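PDB 2IX4: 3-oxoacyl-[acyl-carrier-protein] synthase from Arabidopsis thaliana, which catalyses the condensation steps of mitochondrial fatty acid synthesis, lengthening an acyl chain by two carbons taken from malonyl-ACP. Local coordinates for residues Pro171-Val176 and Ile186-Arg191; Ala216-Ser219 and Ala223-Thr226. All coordinates share one frame; numbering follows the deposited sequence.

Contact 1 (Pro171-Val176 and Ile186-Arg191); sequences PNHAAV and IGDATR
D188, near the middle of the helical segment, reaches across to H173 and A175, and almost everything that passes between 171-176 and 186-191 goes through its side chain. The segment begins with I186, whose carbonyl oxygen takes two hydrogen bonds from one turn further on, T190 N and T190 OG1, which reach it from opposite faces of the carbonyl plane. G187, with no side chain, gives its oxygen to R191 N. At D188 the first torsion (chi1 -73°) sets CG beside the backbone N and sends the acid out toward the strand. D188 OD2 lies in the plane of the H173 imidazole at its edge, 3.2 Å from H173 CE1, while the carboxylate is turned about 70° from the ring. The same D188 OD2 is 3.2 Å from A175 CB, where a methyl is small enough to let the acid settle. D188 CB packs 3.6 Å from H173 CE1, so the ring meets both the aliphatic root and the carboxylate end of the aspartate. H173 answers with CG anti to its backbone N (chi1 -176°), which swings the imidazole toward the helix. D188 OD2 also accepts a hydrogen bond from NE2 of H173 in the second subunit, and H173 NE2 gives its own to D188 OD2 of that subunit; within the chain, S119 OG meets H173 ND1 and Y277 OH meets D188 OD1. The two reciprocal pairs stitch the subunits together and satisfy a buried carboxylate. Further along, A189 packs on strands 200-207 and 251-259, T190 on 251-259 and 272-281, and the guanidinium of R191 forms a salt bridge with D197 of the second subunit. Helix 181-195 lies in the beta-alpha-beta connection from strand 172-173 to strand 200-207, with strand 116-122 between these two parallel strands.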
# COMPACT_ATOMS: atom_id res chain seq x y z
N PRO A 171 -7.13 -12.82 -4.92
CA PRO A 171 -6.91 -11.46 -4.42
C PRO A 171 -5.70 -10.78 -5.08
O PRO A 171 -4.61 -11.34 -5.12
CB PRO A 171 -6.65 -11.68 -2.93
CG PRO A 171 -7.38 -12.93 -2.60
CD PRO A 171 -7.31 -13.80 -3.83
N ASN A 172 -5.94 -9.59 -5.63
CA ASN A 172 -4.91 -8.75 -6.23
C ASN A 172 -4.69 -7.59 -5.26
O ASN A 172 -5.52 -6.69 -5.16
CB ASN A 172 -5.38 -8.26 -7.61
CG ASN A 172 -4.36 -7.38 -8.33
OD1 ASN A 172 -3.46 -6.80 -7.72
ND2 ASN A 172 -4.51 -7.26 -9.65
N HIS A 173 -3.56 -7.64 -4.56
CA HIS A 173 -3.37 -6.86 -3.33
C HIS A 173 -1.97 -6.26 -3.24
O HIS A 173 -1.04 -6.68 -3.94
CB HIS A 173 -3.65 -7.79 -2.14
CG HIS A 173 -3.59 -7.11 -0.80
ND1 HIS A 173 -2.52 -7.25 0.06
CD2 HIS A 173 -4.48 -6.32 -0.16
CE1 HIS A 173 -2.74 -6.56 1.16
NE2 HIS A 173 -3.93 -5.99 1.06
N ALA A 174 -1.82 -5.25 -2.40
CA ALA A 174 -0.52 -4.75 -2.01
C ALA A 174 -0.66 -4.06 -0.67
O ALA A 174 -1.56 -3.25 -0.48
CB ALA A 174 0.04 -3.78 -3.06
N ALA A 175 0.22 -4.42 0.26
CA ALA A 175 0.36 -3.68 1.50
C ALA A 175 1.55 -2.76 1.31
O ALA A 175 2.59 -3.18 0.81
CB ALA A 175 0.58 -4.62 2.66
N VAL A 176 1.39 -1.49 1.68
CA VAL A 176 2.50 -0.54 1.57
C VAL A 176 2.68 0.15 2.91
O VAL A 176 1.82 0.90 3.36
CB VAL A 176 2.30 0.49 0.43
CG1 VAL A 176 3.48 1.43 0.36
CG2 VAL A 176 2.13 -0.23 -0.91
N ILE A 186 3.50 -10.07 2.64
CA ILE A 186 3.56 -11.51 2.90
C ILE A 186 2.56 -11.90 4.00
O ILE A 186 1.83 -12.88 3.87
CB ILE A 186 5.00 -11.95 3.28
CG1 ILE A 186 5.89 -12.00 2.03
CG2 ILE A 186 5.01 -13.31 4.00
CD1 ILE A 186 7.39 -12.02 2.31
N GLY A 187 2.53 -11.10 5.06
CA GLY A 187 1.63 -11.35 6.19
C GLY A 187 0.16 -11.26 5.82
O GLY A 187 -0.63 -12.12 6.23
N ASP A 188 -0.21 -10.23 5.07
CA ASP A 188 -1.59 -10.06 4.61
C ASP A 188 -2.02 -11.22 3.73
O ASP A 188 -3.15 -11.69 3.83
CB ASP A 188 -1.76 -8.75 3.84
CG ASP A 188 -1.72 -7.52 4.74
OD1 ASP A 188 -1.80 -7.66 5.98
OD2 ASP A 188 -1.62 -6.41 4.19
N ALA A 189 -1.12 -11.67 2.86
CA ALA A 189 -1.37 -12.81 1.97
C ALA A 189 -1.60 -14.10 2.75
O ALA A 189 -2.43 -14.93 2.37
CB ALA A 189 -0.22 -12.97 1.00
N THR A 190 -0.85 -14.26 3.84
CA THR A 190 -1.03 -15.37 4.77
C THR A 190 -2.44 -15.36 5.39
O THR A 190 -3.13 -16.38 5.37
CB THR A 190 0.05 -15.34 5.87
OG1 THR A 190 1.34 -15.47 5.25
CG2 THR A 190 -0.13 -16.48 6.87
N ARG A 191 -2.85 -14.20 5.91
CA ARG A 191 -4.21 -14.03 6.46
C ARG A 191 -5.30 -14.40 5.45
O ARG A 191 -6.32 -14.98 5.83
CB ARG A 191 -4.43 -12.59 6.93
CG ARG A 191 -3.64 -12.19 8.17
CD ARG A 191 -4.30 -12.67 9.46
NE ARG A 191 -3.51 -12.29 10.63
CZ ARG A 191 -2.45 -12.96 11.08
NH1 ARG A 191 -2.04 -14.06 10.46
NH2 ARG A 191 -1.80 -12.53 12.15

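Contact 2 (Ala216-Ser219 and Ala223-Thr226); sequences AGFS and ALST. With 6NA (hexanoic acid), chain C.
F218, in the last turn of helix 212-220, meets L224 where the chain doubles back after the helix. The branched end of L224 packs on the CB of F218: F218 CB lies 3.6 Å from L224 CG, and both leucine methyls are close to that same CB, so the fork straddles the root of the phenylalanine. The first torsion of L224 (chi1 -60°) places CG beside the backbone N and directs the fork at the helix. L224 CD1 also touches S219 OG at 3.6 Å, a van der Waals contact rather than a polar one, the hydroxyl being bonded to V215 O. The turn is closed by the backbone: A223 N, five positions further on, donates to F218 O at 3.0 Å, nearly straight at 164°. A223, with only a methyl, fits this bend, its CB 3.6 Å from F218 O. In this thiolase-like enzyme the turn borders the acyl pocket. F218 keeps CG beside its backbone N (chi1 -79°), which carries the ring away from L224 to the bound hexanoic acid. Its outer edge meets the ligand: F218 CZ is 3.4 Å from ligand CG and F218 CE1 3.7 Å from ligand CA, an apolar wall suited to an alkyl chain. An alanine in place of L224 would remove the fork and would probably open a gap beside F218 CB, leaving the pocket-lining ring less firmly held. I248 touches both F218 and L224, and I150 of the second subunit packs on F218.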
# COMPACT_ATOMS: atom_id res chain seq x y z
N ALA A 216 18.96 12.17 -2.33
CA ALA A 216 18.92 13.52 -1.74
C ALA A 216 17.86 13.64 -0.64
O ALA A 216 18.08 14.31 0.37
CB ALA A 216 18.68 14.57 -2.81
N GLY A 217 16.72 12.98 -0.85
CA GLY A 217 15.62 12.99 0.11
C GLY A 217 15.98 12.29 1.41
O GLY A 217 15.80 12.85 2.49
N PHE A 218 16.49 11.07 1.31
CA PHE A 218 16.94 10.32 2.49
C PHE A 218 18.16 10.94 3.17
O PHE A 218 18.32 10.82 4.39
CB PHE A 218 17.22 8.86 2.14
CG PHE A 218 15.98 8.00 2.05
CD1 PHE A 218 15.24 7.70 3.19
CD2 PHE A 218 15.56 7.49 0.83
CE1 PHE A 218 14.10 6.90 3.11
CE2 PHE A 218 14.42 6.70 0.74
CZ PHE A 218 13.69 6.40 1.88
N SER A 219 19.01 11.61 2.40
CA SER A 219 20.14 12.36 2.96
C SER A 219 19.68 13.56 3.79
O SER A 219 20.33 13.92 4.77
CB SER A 219 21.10 12.84 1.87
OG SER A 219 21.77 11.75 1.25
N ALA A 223 19.21 10.06 7.20
CA ALA A 223 19.00 8.63 7.37
C ALA A 223 20.12 7.79 6.76
O ALA A 223 20.25 6.60 7.08
CB ALA A 223 17.65 8.23 6.79
N LEU A 224 20.92 8.41 5.89
CA LEU A 224 21.93 7.68 5.11
C LEU A 224 23.36 7.79 5.63
O LEU A 224 23.74 8.79 6.24
CB LEU A 224 21.89 8.12 3.63
CG LEU A 224 20.60 7.92 2.82
CD1 LEU A 224 20.83 8.24 1.35
CD2 LEU A 224 20.05 6.51 2.97
N SER A 225 24.14 6.75 5.37
CA SER A 225 25.58 6.72 5.64
C SER A 225 26.31 7.73 4.76
O SER A 225 26.06 7.79 3.55
CB SER A 225 26.12 5.31 5.39
OG SER A 225 27.52 5.27 5.52
N THR A 226 27.21 8.51 5.34
CA THR A 226 27.94 9.55 4.60
C THR A 226 29.47 9.51 4.74
O THR A 226 30.19 9.94 3.83
CB THR A 226 27.47 10.98 4.96
OG1 THR A 226 27.91 11.32 6.28
CG2 THR A 226 25.94 11.10 4.88
CA 6NA C . 12.06 4.36 4.89
C 6NA C . 11.68 3.03 5.49
O 6NA C . 10.90 2.97 6.43
CB 6NA C . 10.97 4.80 3.92
CG 6NA C . 11.18 4.17 2.54
CD 6NA C . 9.88 3.61 1.99
C6 6NA C . 10.13 2.34 1.21

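Contact 1 closes before contact 2 opens along the chain, and all four segments lie in the N-terminal ketoacyl synthase domain. Their centres are 30 Å apart, on opposite sides of the chain's centre, and their nearest atoms are about 11 Å apart, so they do not touch. Between 171-176 and 216-219 run helix 181-195, strand 200-207 and the start of helix 212-220, with C179, predicted as the active-site cysteine, just before the first of these. Contact 1 thus belongs to the sheet-and-helix core at the dimer interface, contact 2 to the acyl pocket; both touch the second subunit.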